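Local coordinates for protein crustacyanin (PDB 1I4U) that binds the carotenoid astaxanthin, as a subunit of the lipocalin assembly that gives the lobster carapace its blue colour, at residues A[6-11]-A[127-132]; A[103-108]-A[116-121]; A[38-43]-A[165-170]; A[82-87]-A[94-99]; A[15-20]-A[90-95]. One frame throughout, in Å; residues are numbered along the deposited sequence.

Contact 1: residues A[6-11]-A[127-132]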
# COMPACT_ATOMS: atom_id res chain seq x y z
N PHE A 6 -9.12 13.81 -1.15
CA PHE A 6 -9.18 12.38 -0.83
C PHE A 6 -8.61 12.09 0.56
O PHE A 6 -8.48 10.89 0.91
CB PHE A 6 -8.55 11.54 -1.93
CG PHE A 6 -7.10 11.90 -2.23
CD1 PHE A 6 -6.06 11.43 -1.45
CD2 PHE A 6 -6.81 12.75 -3.28
CE1 PHE A 6 -4.75 11.77 -1.67
CE2 PHE A 6 -5.48 13.10 -3.53
CZ PHE A 6 -4.46 12.62 -2.72
N VAL A 7 -8.28 13.11 1.33
CA VAL A 7 -7.92 12.93 2.72
C VAL A 7 -9.07 13.49 3.56
O VAL A 7 -9.32 14.68 3.60
CB VAL A 7 -6.59 13.63 3.05
CG1 VAL A 7 -6.23 13.44 4.51
CG2 VAL A 7 -5.47 13.10 2.15
N VAL A 8 -9.81 12.62 4.25
CA VAL A 8 -11.12 12.92 4.77
C VAL A 8 -11.15 12.73 6.26
O VAL A 8 -10.67 11.67 6.74
CB VAL A 8 -12.19 12.01 4.10
CG1 VAL A 8 -13.60 12.27 4.64
CG2 VAL A 8 -12.14 12.15 2.59
N PRO A 9 -11.69 13.63 7.07
CA PRO A 9 -11.79 13.34 8.51
C PRO A 9 -12.55 12.05 8.80
O PRO A 9 -13.46 11.67 8.07
CB PRO A 9 -12.60 14.51 9.06
CG PRO A 9 -12.26 15.61 8.08
CD PRO A 9 -12.23 14.96 6.72
N GLY A 10 -12.12 11.47 9.94
CA GLY A 10 -12.71 10.31 10.53
C GLY A 10 -12.10 9.02 10.00
O GLY A 10 -11.14 9.04 9.26
N LYS A 11 -12.66 7.91 10.41
CA LYS A 11 -12.20 6.59 10.05
C LYS A 11 -12.90 6.02 8.81
O LYS A 11 -13.99 6.44 8.42
CB LYS A 11 -12.38 5.62 11.22
CG LYS A 11 -13.37 4.50 11.01
CD LYS A 11 -14.83 4.91 11.24
CE LYS A 11 -15.82 3.76 11.17
NZ LYS A 11 -16.90 3.88 12.20
N GLY A 127 -6.37 10.67 12.50
CA GLY A 127 -7.78 10.97 12.59
C GLY A 127 -8.48 11.23 11.25
O GLY A 127 -9.59 11.82 11.21
N TYR A 128 -7.85 10.80 10.18
CA TYR A 128 -8.34 10.91 8.83
C TYR A 128 -8.19 9.58 8.14
O TYR A 128 -7.48 8.70 8.63
CB TYR A 128 -7.56 11.92 8.01
CG TYR A 128 -7.80 13.38 8.32
CD1 TYR A 128 -7.40 13.94 9.52
CD2 TYR A 128 -8.43 14.22 7.41
CE1 TYR A 128 -7.62 15.27 9.82
CE2 TYR A 128 -8.65 15.54 7.71
CZ TYR A 128 -8.24 16.08 8.89
OH TYR A 128 -8.45 17.42 9.23
N HIS A 129 -8.85 9.45 6.98
CA HIS A 129 -8.66 8.32 6.08
C HIS A 129 -8.57 8.82 4.66
O HIS A 129 -8.93 9.96 4.39
CB HIS A 129 -9.83 7.34 6.19
CG HIS A 129 -11.17 7.89 5.81
ND1 HIS A 129 -11.87 8.73 6.68
CD2 HIS A 129 -11.99 7.76 4.73
CE1 HIS A 129 -13.01 9.06 6.11
NE2 HIS A 129 -13.13 8.48 4.90
N SER A 130 -8.10 7.97 3.79
CA SER A 130 -8.16 8.23 2.38
C SER A 130 -8.91 7.07 1.75
O SER A 130 -8.65 5.92 2.01
CB SER A 130 -6.82 8.36 1.69
OG SER A 130 -6.26 9.67 1.85
N ASP A 131 -9.84 7.43 0.89
CA ASP A 131 -10.48 6.37 0.10
C ASP A 131 -10.49 6.73 -1.38
O ASP A 131 -10.26 7.84 -1.82
CB ASP A 131 -11.86 6.06 0.61
CG ASP A 131 -12.85 7.20 0.64
OD1 ASP A 131 -12.63 8.16 -0.10
OD2 ASP A 131 -13.77 7.05 1.46
N PHE A 132 -10.63 5.64 -2.12
CA PHE A 132 -10.42 5.59 -3.55
C PHE A 132 -11.54 4.71 -4.12
O PHE A 132 -11.62 3.55 -3.75
CB PHE A 132 -9.02 5.05 -3.94
CG PHE A 132 -7.95 5.92 -3.28
CD1 PHE A 132 -7.66 7.16 -3.77
CD2 PHE A 132 -7.31 5.51 -2.13
CE1 PHE A 132 -6.75 7.99 -3.10
CE2 PHE A 132 -6.39 6.30 -1.45
CZ PHE A 132 -6.14 7.57 -1.94

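Contact 2: residues A[103-108]-A[116-121]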
# COMPACT_ATOMS: atom_id res chain seq x y z
N ALA A 103 -3.08 -2.68 -1.88
CA ALA A 103 -4.14 -2.09 -1.08
C ALA A 103 -5.36 -2.97 -1.01
O ALA A 103 -5.55 -3.79 -1.92
CB ALA A 103 -4.59 -0.78 -1.71
N PRO A 104 -6.18 -2.79 0.01
CA PRO A 104 -7.44 -3.55 -0.03
C PRO A 104 -8.30 -3.06 -1.18
O PRO A 104 -8.29 -1.88 -1.54
CB PRO A 104 -8.13 -3.13 1.25
CG PRO A 104 -7.50 -1.84 1.65
CD PRO A 104 -6.06 -1.93 1.17
N LEU A 105 -9.11 -3.99 -1.70
CA LEU A 105 -10.01 -3.65 -2.78
C LEU A 105 -11.29 -4.43 -2.54
O LEU A 105 -11.31 -5.66 -2.67
CB LEU A 105 -9.37 -3.92 -4.14
CG LEU A 105 -10.07 -3.40 -5.42
CD1 LEU A 105 -11.29 -4.17 -5.81
CD2 LEU A 105 -10.36 -1.91 -5.23
N VAL A 106 -12.33 -3.69 -2.23
CA VAL A 106 -13.64 -4.27 -1.99
C VAL A 106 -14.49 -4.06 -3.24
O VAL A 106 -14.49 -2.96 -3.84
CB VAL A 106 -14.31 -3.61 -0.80
CG1 VAL A 106 -15.71 -4.13 -0.65
CG2 VAL A 106 -13.49 -3.86 0.47
N ILE A 107 -15.23 -5.09 -3.61
CA ILE A 107 -16.21 -5.00 -4.67
C ILE A 107 -17.53 -4.73 -3.95
O ILE A 107 -18.18 -5.60 -3.39
CB ILE A 107 -16.24 -6.26 -5.54
CG1 ILE A 107 -14.87 -6.64 -6.12
CG2 ILE A 107 -17.33 -6.15 -6.62
CD1 ILE A 107 -14.80 -8.05 -6.71
N LEU A 108 -17.87 -3.44 -3.92
CA LEU A 108 -19.08 -3.05 -3.17
C LEU A 108 -20.34 -3.61 -3.80
O LEU A 108 -21.33 -3.91 -3.12
CB LEU A 108 -19.19 -1.53 -3.19
CG LEU A 108 -18.47 -0.69 -2.20
CD1 LEU A 108 -18.98 0.75 -2.31
CD2 LEU A 108 -18.65 -1.18 -0.76
N ALA A 116 -19.18 -2.73 -12.18
CA ALA A 116 -18.65 -3.01 -10.87
C ALA A 116 -18.33 -1.69 -10.16
O ALA A 116 -17.90 -0.71 -10.79
CB ALA A 116 -17.43 -3.89 -10.89
N CYS A 117 -18.60 -1.65 -8.85
CA CYS A 117 -18.36 -0.51 -8.01
C CYS A 117 -17.28 -0.94 -7.00
O CYS A 117 -17.54 -1.83 -6.20
CB CYS A 117 -19.63 -0.08 -7.29
SG CYS A 117 -21.18 -0.16 -8.25
N LEU A 118 -16.11 -0.31 -7.09
CA LEU A 118 -14.94 -0.74 -6.30
C LEU A 118 -14.52 0.31 -5.31
O LEU A 118 -14.64 1.52 -5.56
CB LEU A 118 -13.78 -1.01 -7.24
CG LEU A 118 -14.10 -1.92 -8.45
CD1 LEU A 118 -12.81 -2.07 -9.28
CD2 LEU A 118 -14.73 -3.20 -8.01
N TYR A 119 -14.00 -0.15 -4.17
CA TYR A 119 -13.67 0.75 -3.08
C TYR A 119 -12.41 0.30 -2.33
O TYR A 119 -12.26 -0.89 -2.03
CB TYR A 119 -14.85 0.76 -2.10
CG TYR A 119 -14.71 1.72 -0.94
CD1 TYR A 119 -14.67 3.08 -1.17
CD2 TYR A 119 -14.59 1.29 0.37
CE1 TYR A 119 -14.52 4.03 -0.16
CE2 TYR A 119 -14.47 2.22 1.40
CZ TYR A 119 -14.43 3.57 1.13
OH TYR A 119 -14.30 4.46 2.18
N SER A 120 -11.54 1.24 -2.00
CA SER A 120 -10.37 1.02 -1.18
C SER A 120 -10.29 2.13 -0.13
O SER A 120 -10.60 3.28 -0.46
CB SER A 120 -9.11 1.09 -2.04
OG SER A 120 -7.97 0.74 -1.31
N CYS A 121 -9.89 1.80 1.08
CA CYS A 121 -9.78 2.84 2.12
C CYS A 121 -8.59 2.52 3.01
O CYS A 121 -8.28 1.35 3.24
CB CYS A 121 -11.07 2.90 2.95
SG CYS A 121 -11.22 4.32 4.04

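Contact 3: residues A[38-43]-A[165-170]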
# COMPACT_ATOMS: atom_id res chain seq x y z
N PHE A 38 -14.67 3.45 -15.91
CA PHE A 38 -15.60 4.48 -16.34
C PHE A 38 -15.35 5.81 -15.64
O PHE A 38 -15.43 6.86 -16.28
CB PHE A 38 -17.03 4.00 -16.09
CG PHE A 38 -18.09 5.00 -16.44
CD1 PHE A 38 -18.42 5.25 -17.77
CD2 PHE A 38 -18.72 5.71 -15.44
CE1 PHE A 38 -19.36 6.20 -18.09
CE2 PHE A 38 -19.69 6.63 -15.76
CZ PHE A 38 -20.02 6.89 -17.08
N ALA A 39 -15.09 5.74 -14.34
CA ALA A 39 -14.89 6.95 -13.53
C ALA A 39 -14.16 6.55 -12.25
O ALA A 39 -14.21 5.38 -11.84
CB ALA A 39 -16.17 7.68 -13.16
N LEU A 40 -13.50 7.51 -11.63
CA LEU A 40 -12.81 7.28 -10.36
C LEU A 40 -12.72 8.60 -9.59
O LEU A 40 -12.76 9.67 -10.19
CB LEU A 40 -11.42 6.66 -10.55
CG LEU A 40 -10.27 7.57 -10.89
CD1 LEU A 40 -8.96 6.78 -10.84
CD2 LEU A 40 -10.43 8.22 -12.25
N THR A 41 -12.60 8.46 -8.25
CA THR A 41 -12.33 9.61 -7.42
C THR A 41 -10.82 9.85 -7.39
O THR A 41 -10.04 8.93 -7.62
CB THR A 41 -12.90 9.44 -5.98
OG1 THR A 41 -12.28 8.32 -5.31
CG2 THR A 41 -14.40 9.16 -6.01
N ASN A 42 -10.42 11.10 -7.17
CA ASN A 42 -9.03 11.55 -7.25
C ASN A 42 -8.05 10.56 -6.65
O ASN A 42 -8.14 10.22 -5.49
CB ASN A 42 -8.98 12.87 -6.50
CG ASN A 42 -7.71 13.63 -6.64
OD1 ASN A 42 -6.80 13.30 -7.42
ND2 ASN A 42 -7.66 14.70 -5.86
N ASN A 43 -7.15 10.07 -7.48
CA ASN A 43 -6.27 8.95 -7.10
C ASN A 43 -4.88 9.32 -7.55
O ASN A 43 -4.62 9.41 -8.73
CB ASN A 43 -6.85 7.68 -7.74
CG ASN A 43 -6.05 6.46 -7.31
OD1 ASN A 43 -4.83 6.52 -7.16
ND2 ASN A 43 -6.78 5.38 -7.07
N VAL A 165 -14.81 11.50 -11.21
CA VAL A 165 -14.41 12.13 -12.47
C VAL A 165 -14.44 11.06 -13.55
O VAL A 165 -13.90 9.96 -13.36
CB VAL A 165 -13.01 12.79 -12.39
CG1 VAL A 165 -12.69 13.43 -13.73
CG2 VAL A 165 -12.95 13.80 -11.24
N LYS A 166 -15.06 11.33 -14.69
CA LYS A 166 -15.13 10.37 -15.80
C LYS A 166 -13.78 10.22 -16.45
O LYS A 166 -13.02 11.17 -16.58
CB LYS A 166 -16.15 10.87 -16.82
CG LYS A 166 -16.65 9.92 -17.84
CD LYS A 166 -17.86 10.45 -18.61
CE LYS A 166 -19.04 10.29 -17.67
NZ LYS A 166 -20.31 10.69 -18.38
N THR A 167 -13.47 9.03 -16.91
CA THR A 167 -12.22 8.69 -17.59
C THR A 167 -12.47 8.67 -19.08
O THR A 167 -13.49 8.18 -19.58
CB THR A 167 -11.79 7.28 -17.13
OG1 THR A 167 -11.65 7.45 -15.73
CG2 THR A 167 -10.54 6.77 -17.84
N VAL A 168 -11.54 9.18 -19.83
CA VAL A 168 -11.63 9.11 -21.30
C VAL A 168 -11.68 7.65 -21.76
O VAL A 168 -10.82 6.87 -21.42
CB VAL A 168 -10.46 9.83 -21.94
CG1 VAL A 168 -10.49 9.63 -23.45
CG2 VAL A 168 -10.44 11.31 -21.55
N GLN A 169 -12.71 7.33 -22.54
CA GLN A 169 -12.88 6.03 -23.15
C GLN A 169 -13.52 6.23 -24.52
O GLN A 169 -13.98 7.33 -24.87
CB GLN A 169 -13.78 5.14 -22.30
CG GLN A 169 -13.26 4.83 -20.90
CD GLN A 169 -12.10 3.89 -20.86
OE1 GLN A 169 -11.55 3.41 -21.87
NE2 GLN A 169 -11.67 3.55 -19.64
N GLY A 170 -13.56 5.16 -25.30
CA GLY A 170 -14.27 5.03 -26.56
C GLY A 170 -13.45 5.04 -27.77
O GLY A 170 -12.28 4.61 -27.76
O HOH W 1 -15.91 7.08 -18.98

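Contact 4: residues A[82-87]-A[94-99]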
# COMPACT_ATOMS: atom_id res chain seq x y z
N LYS A 82 -1.94 -7.85 -9.84
CA LYS A 82 -2.53 -9.06 -9.30
C LYS A 82 -3.64 -8.69 -8.33
O LYS A 82 -3.57 -7.65 -7.69
CB LYS A 82 -1.52 -9.91 -8.51
CG LYS A 82 -0.42 -10.53 -9.33
CD LYS A 82 0.61 -11.17 -8.42
CE LYS A 82 1.67 -11.84 -9.25
NZ LYS A 82 1.31 -13.24 -9.49
N LEU A 83 -4.63 -9.57 -8.24
CA LEU A 83 -5.67 -9.43 -7.22
C LEU A 83 -5.73 -10.77 -6.50
O LEU A 83 -5.96 -11.78 -7.13
CB LEU A 83 -6.92 -8.98 -7.92
CG LEU A 83 -8.14 -8.54 -7.18
CD1 LEU A 83 -7.90 -7.23 -6.48
CD2 LEU A 83 -9.30 -8.36 -8.14
N TYR A 84 -5.47 -10.78 -5.20
CA TYR A 84 -5.37 -12.05 -4.47
C TYR A 84 -6.00 -11.87 -3.11
O TYR A 84 -6.11 -10.74 -2.61
CB TYR A 84 -3.94 -12.51 -4.35
CG TYR A 84 -2.90 -11.51 -3.96
CD1 TYR A 84 -2.73 -11.13 -2.63
CD2 TYR A 84 -2.07 -10.91 -4.90
CE1 TYR A 84 -1.77 -10.22 -2.28
CE2 TYR A 84 -1.12 -9.99 -4.53
CZ TYR A 84 -0.95 -9.63 -3.23
OH TYR A 84 -0.02 -8.71 -2.80
N PRO A 85 -6.41 -12.91 -2.42
CA PRO A 85 -7.02 -12.70 -1.09
C PRO A 85 -6.04 -12.03 -0.12
O PRO A 85 -4.83 -12.25 -0.11
CB PRO A 85 -7.35 -14.14 -0.65
CG PRO A 85 -7.53 -14.86 -1.95
CD PRO A 85 -6.37 -14.35 -2.80
N ASN A 86 -6.61 -11.19 0.73
CA ASN A 86 -5.80 -10.51 1.74
C ASN A 86 -4.99 -11.52 2.54
O ASN A 86 -5.51 -12.57 2.94
CB ASN A 86 -6.69 -9.71 2.68
CG ASN A 86 -5.88 -9.24 3.87
OD1 ASN A 86 -5.75 -9.97 4.87
ND2 ASN A 86 -5.31 -8.07 3.80
N PRO A 87 -3.67 -11.34 2.67
CA PRO A 87 -2.84 -12.38 3.29
C PRO A 87 -3.10 -12.71 4.76
O PRO A 87 -2.61 -13.74 5.27
CB PRO A 87 -1.41 -11.87 3.11
CG PRO A 87 -1.48 -10.99 1.90
CD PRO A 87 -2.80 -10.28 2.08
N SER A 94 -6.53 -8.07 -1.96
CA SER A 94 -5.47 -7.10 -2.16
C SER A 94 -5.23 -6.88 -3.65
O SER A 94 -5.13 -7.83 -4.38
CB SER A 94 -4.16 -7.60 -1.59
OG SER A 94 -4.25 -7.81 -0.19
N ILE A 95 -5.19 -5.62 -4.04
CA ILE A 95 -4.81 -5.28 -5.41
C ILE A 95 -3.37 -4.81 -5.33
O ILE A 95 -3.00 -3.95 -4.51
CB ILE A 95 -5.72 -4.21 -6.01
CG1 ILE A 95 -5.32 -3.93 -7.46
CG2 ILE A 95 -5.74 -2.90 -5.24
CD1 ILE A 95 -5.80 -4.85 -8.49
N ASP A 96 -2.52 -5.41 -6.15
CA ASP A 96 -1.07 -5.21 -6.13
C ASP A 96 -0.58 -4.94 -7.54
O ASP A 96 -1.09 -5.55 -8.47
CB ASP A 96 -0.41 -6.45 -5.52
CG ASP A 96 0.97 -6.27 -4.94
OD1 ASP A 96 1.60 -5.22 -5.17
OD2 ASP A 96 1.42 -7.26 -4.28
N TYR A 97 0.38 -4.05 -7.73
CA TYR A 97 0.94 -3.75 -9.01
C TYR A 97 2.44 -3.74 -8.94
O TYR A 97 3.05 -3.38 -7.91
CB TYR A 97 0.47 -2.38 -9.57
CG TYR A 97 -0.88 -2.54 -10.25
CD1 TYR A 97 -2.08 -2.56 -9.57
CD2 TYR A 97 -0.97 -2.70 -11.62
CE1 TYR A 97 -3.32 -2.71 -10.23
CE2 TYR A 97 -2.17 -2.85 -12.28
CZ TYR A 97 -3.34 -2.85 -11.60
OH TYR A 97 -4.55 -3.02 -12.24
N GLU A 98 3.12 -4.11 -10.02
CA GLU A 98 4.56 -3.99 -10.05
C GLU A 98 5.02 -2.56 -9.72
O GLU A 98 4.42 -1.61 -10.15
CB GLU A 98 5.15 -4.29 -11.41
CG GLU A 98 5.49 -5.72 -11.73
CD GLU A 98 5.89 -6.00 -13.16
OE1 GLU A 98 5.64 -5.19 -14.08
OE2 GLU A 98 6.49 -7.07 -13.33
N ASN A 99 6.06 -2.48 -8.92
CA ASN A 99 6.68 -1.26 -8.49
C ASN A 99 5.70 -0.32 -7.82
O ASN A 99 5.73 0.88 -8.11
CB ASN A 99 7.28 -0.60 -9.74
CG ASN A 99 8.53 -1.38 -10.16
OD1 ASN A 99 8.56 -1.85 -11.28
ND2 ASN A 99 9.47 -1.48 -9.24
O HOH W 2 -5.69 -6.24 1.58

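Contact 5: residues A[15-20]-A[90-95]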
# COMPACT_ATOMS: atom_id res chain seq x y z
N VAL A 15 -18.69 -0.84 5.78
CA VAL A 15 -18.66 -1.73 4.63
C VAL A 15 -18.70 -3.23 5.01
O VAL A 15 -17.65 -3.73 5.48
CB VAL A 15 -17.39 -1.56 3.77
CG1 VAL A 15 -17.36 -2.72 2.78
CG2 VAL A 15 -17.35 -0.21 3.09
N ASP A 16 -19.81 -3.88 4.81
CA ASP A 16 -20.19 -5.26 5.02
C ASP A 16 -19.45 -6.22 4.10
O ASP A 16 -19.95 -6.85 3.20
CB ASP A 16 -21.70 -5.45 4.81
CG ASP A 16 -22.12 -6.87 5.15
OD1 ASP A 16 -21.35 -7.57 5.85
OD2 ASP A 16 -23.22 -7.27 4.69
N ARG A 17 -18.18 -6.34 4.38
CA ARG A 17 -17.30 -7.21 3.63
C ARG A 17 -17.64 -8.70 3.71
O ARG A 17 -17.46 -9.34 2.67
CB ARG A 17 -15.90 -6.92 4.18
CG ARG A 17 -15.34 -5.60 3.69
CD ARG A 17 -13.89 -5.56 4.16
NE ARG A 17 -13.87 -5.17 5.58
CZ ARG A 17 -13.11 -5.63 6.56
NH1 ARG A 17 -12.18 -6.58 6.56
NH2 ARG A 17 -13.28 -5.10 7.79
N ASN A 18 -18.07 -9.32 4.82
CA ASN A 18 -18.21 -10.78 4.84
C ASN A 18 -19.28 -11.26 3.85
O ASN A 18 -19.18 -12.29 3.18
CB ASN A 18 -18.51 -11.45 6.20
CG ASN A 18 -17.97 -12.89 6.01
OD1 ASN A 18 -18.53 -13.61 5.17
ND2 ASN A 18 -16.90 -13.26 6.70
N LYS A 19 -20.35 -10.49 3.81
CA LYS A 19 -21.43 -10.86 2.90
C LYS A 19 -20.92 -10.77 1.46
O LYS A 19 -21.18 -11.67 0.63
CB LYS A 19 -22.61 -9.92 3.10
CG LYS A 19 -23.63 -10.00 1.98
CD LYS A 19 -24.30 -8.65 1.80
CE LYS A 19 -23.47 -7.72 0.93
NZ LYS A 19 -24.26 -6.50 0.54
N LEU A 20 -20.22 -9.67 1.17
CA LEU A 20 -19.76 -9.44 -0.21
C LEU A 20 -18.81 -10.56 -0.57
O LEU A 20 -18.82 -11.16 -1.65
CB LEU A 20 -19.12 -8.05 -0.32
CG LEU A 20 -20.08 -6.85 -0.23
CD1 LEU A 20 -19.30 -5.54 -0.07
CD2 LEU A 20 -21.02 -6.75 -1.42
N GLU A 90 -8.42 -11.66 5.85
CA GLU A 90 -9.51 -10.68 5.88
C GLU A 90 -10.36 -10.90 4.63
O GLU A 90 -9.89 -11.33 3.57
CB GLU A 90 -8.97 -9.25 5.94
CG GLU A 90 -8.20 -8.96 7.23
CD GLU A 90 -7.39 -7.69 7.22
OE1 GLU A 90 -7.53 -6.79 6.38
OE2 GLU A 90 -6.53 -7.51 8.13
N PRO A 91 -11.66 -10.65 4.75
CA PRO A 91 -12.64 -10.82 3.70
C PRO A 91 -12.63 -9.77 2.61
O PRO A 91 -13.66 -9.19 2.26
CB PRO A 91 -13.97 -10.79 4.48
CG PRO A 91 -13.67 -9.91 5.63
CD PRO A 91 -12.27 -10.27 6.02
N HIS A 92 -11.44 -9.57 2.06
CA HIS A 92 -11.32 -8.75 0.88
C HIS A 92 -10.06 -9.13 0.12
O HIS A 92 -9.23 -9.87 0.64
CB HIS A 92 -11.34 -7.30 1.27
CG HIS A 92 -10.25 -6.84 2.15
ND1 HIS A 92 -8.98 -6.46 1.88
CD2 HIS A 92 -10.31 -6.68 3.49
CE1 HIS A 92 -8.34 -6.10 3.01
NE2 HIS A 92 -9.15 -6.23 4.01
N LEU A 93 -9.98 -8.63 -1.09
CA LEU A 93 -8.83 -8.85 -1.95
C LEU A 93 -7.80 -7.76 -1.68
O LEU A 93 -8.10 -6.64 -1.26
CB LEU A 93 -9.25 -8.76 -3.43
CG LEU A 93 -10.28 -9.82 -3.83
CD1 LEU A 93 -10.99 -9.39 -5.10
CD2 LEU A 93 -9.59 -11.17 -3.93
N SER A 94 -6.53 -8.07 -1.96
CA SER A 94 -5.47 -7.10 -2.16
C SER A 94 -5.23 -6.88 -3.65
O SER A 94 -5.13 -7.83 -4.38
CB SER A 94 -4.16 -7.60 -1.59
OG SER A 94 -4.25 -7.81 -0.19
N ILE A 95 -5.19 -5.62 -4.04
CA ILE A 95 -4.81 -5.28 -5.41
C ILE A 95 -3.37 -4.81 -5.33
O ILE A 95 -3.00 -3.95 -4.51
CB ILE A 95 -5.72 -4.21 -6.01
CG1 ILE A 95 -5.32 -3.93 -7.46
CG2 ILE A 95 -5.74 -2.90 -5.24
CD1 ILE A 95 -5.80 -4.85 -8.49
O HOH W 3 -15.60 -7.96 0.81

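Contact 1: residues A[6-11]-A[127-132]
V8 and H129 form the hydrogen-bonded antiparallel pair at the centre of the join between strand 7-9 and strand 128-137, adding the N-terminal strand to the sheet of the lipocalin barrel. V8 N reaches H129 O at 2.8 Å with an N-H...O angle of 168°, and H129 N returns a bond to V8 O. Further along, G10 N donates to G127 O. Two side chains also bind backbone carbonyls. S130 OG donates to F6 O over 2.7 Å from above the carbonyl plane and has a second hydrogen-bond partner in Y124. H129 ND1 donates to G10 O at 2.7 Å, with the oxygen near the imidazole plane. V8 CB makes a CH-pi contact over one face of that imidazole, 3.9 Å from its centroid; on the opposite face lies the carbonyl K11 O, both offset toward the rim. An alanine at H129 would probably leave G10 O without this donor and open a gap beside V8. P9 CA makes a CH-pi contact with Y128, sitting 4.0 Å from the ring centroid.

Contact 2: residues A[103-108]-A[116-121]
A103 meets S120 at the start of the pairing, its CB packing against the serine OG. P104 has no N-H to give; its carbonyl O accepts from S120 OG at 2.6 Å, with the donor lying in the carbonyl plane. With OG anti to the backbone N (chi1 -174°), S120 directs it across to P104 O. An alanine in place of S120 would probably leave P104 O without this short bond and weaken the pairing at that end. L105 turns CD2 to L118 CB, 4.1 Å away. V106 and Y119 exchange two backbone bonds, of which V106 N to Y119 O is the straighter at 172°. I107 runs side by side with L118, pointing the same way, CG1 being 3.9 Å from L118 CD2. L108 N bonds to C117 O at a bent 132°, and L108 CG rests 3.9 Å from Y119 CB. The two strands form a beta hairpin of the lipocalin sheet, flanked by strands 93-97 and 128-137. Disulfides tie C117 to C150 in helix 144-156 and C121 to C12; Y31 of helix 28-31 packs on I107 and L118, and F101 of the second subunit on P104 and S120.

Contact 3: residues A[38-43]-A[165-170]
The F38 ring meets K166 obliquely: CZ at the ring tip lies 3.6 Å from K166 CE. The lysine chain bends at its third torsion (chi3 -77°), which sets CE against the ring. I135 and L142 also pack on this phenylalanine. On the backbone, F38 O accepts T167 N at 3.0 Å in a nearly straight bond of 173°, the donor standing above the carbonyl plane. A water donates to the same oxygen at 2.8 Å and also to T167 O, bridging the segments just past the end of strand 164-166. L40 and V165 exchange two backbone bonds; L40 N to V165 O measures 3.0 Å. Between this pair and the F38-T167 bond, A39 and K166 form a non-hydrogen-bonded pair, CA atoms 4.1 Å apart, and A39 CB approaches V165 O at 3.2 Å. F38 and A39 both face I135 on the neighbouring strand 128-137, a classic beta bulge. The short strand 164-166 thus pairs antiparallel with strand 33-41 at this bulged part of the lipocalin sheet.

Contact 4: residues A[82-87]-A[94-99]
Y84 reaches across to D96, its ring and the carboxylate turned 63° apart. Y84 OH donates to D96 OD2 at 2.5 Å, meeting the oxygen on its anti side and 28° out of the carboxylate plane. Y84 CG sits between the backbone N and the carbonyl carbon (chi1 45°), turned toward the partner strand; S94 O lies over the ring centre, and S94 CB touches CE1 of Y84 at 3.6 Å. On the other face of the hairpin L83 crosses I95 obliquely, with L83 CD1 3.8 Å from I95 CB. Paired backbone bonds join K82 with D96 and Y84 with S94. Beyond them a water accepts from N86 ND2 and hydrogen-bonds S94 OG at 2.8 Å. P87 of the second subunit packs on Y84 and D96, so the phenol-carboxylate bond lies beside the dimer interface. Its shortness is consistent with a strong bond to a carboxylate, and would probably stabilise D96 as the anion.

Contact 5: residues A[15-20]-A[90-95]
P91 O and R17 O are bridged by one water, which donates to P91 O at 2.7 Å and to R17 O at 3.0 Å. No direct hydrogen bond crosses between the segments, so this water supplies the polar link. Around it the contact is carried by the R17 side chain. R17 CB approaches P91 O at 3.7 Å. The chain bends at its third torsion (chi3 -79°), which turns NE; NH1 lies 3.7 Å from P91 CD and also reaches CD2 of H92 at the edge of the imidazole, near its plane. The guanidinium and imidazole planes are 63° apart, which excludes a parallel stack. D16 occupies the N-cap position of helix 17-24, and the contact sets the first turn of this helix against the loop leading into strand 93-97 of the lipocalin sheet. D16 and P91 are each the centre of an inverse gamma turn. Within the loop, H92 NE2 donates to the anti lone pair of E90 OE1 at 2.9 Å, although the N-H...O angle is only 133°. The other imidazole nitrogen, ND1, donates to L93 O over a longer 3.3 Å, with that oxygen in the ring plane. Together they probably limit the rotation of the imidazole. E90 OE2 accepts from N99 N of the second subunit, while W21 of helix 17-24 in the same chain packs on P91 and L93.

All five contacts reach one curled antiparallel sheet. Contacts 4 and 5 share S94 and I95, and N86 N lies 2.9 Å from H92 O between them. Strand 93-97 continues the sheet into contact 2, where A103 O is 2.8 Å from I95 N. Contact 2 in turn meets contact 1 through D131 OD2 and Y119 OH, 2.7 Å apart, and F132 N with S120 O. Contact 1 touches contact 3 by packing of F6 and F132 on N42. Contacts 3 and 4 lie on opposite sides of the chain's centre, their centres about 22 Å apart. Diol molecules, probably from the crystallisation liquor, lie next to the side chains of F132 and I95, in contacts 1 and 4; such molecules can mark pockets but do not by themselves locate the astaxanthin site.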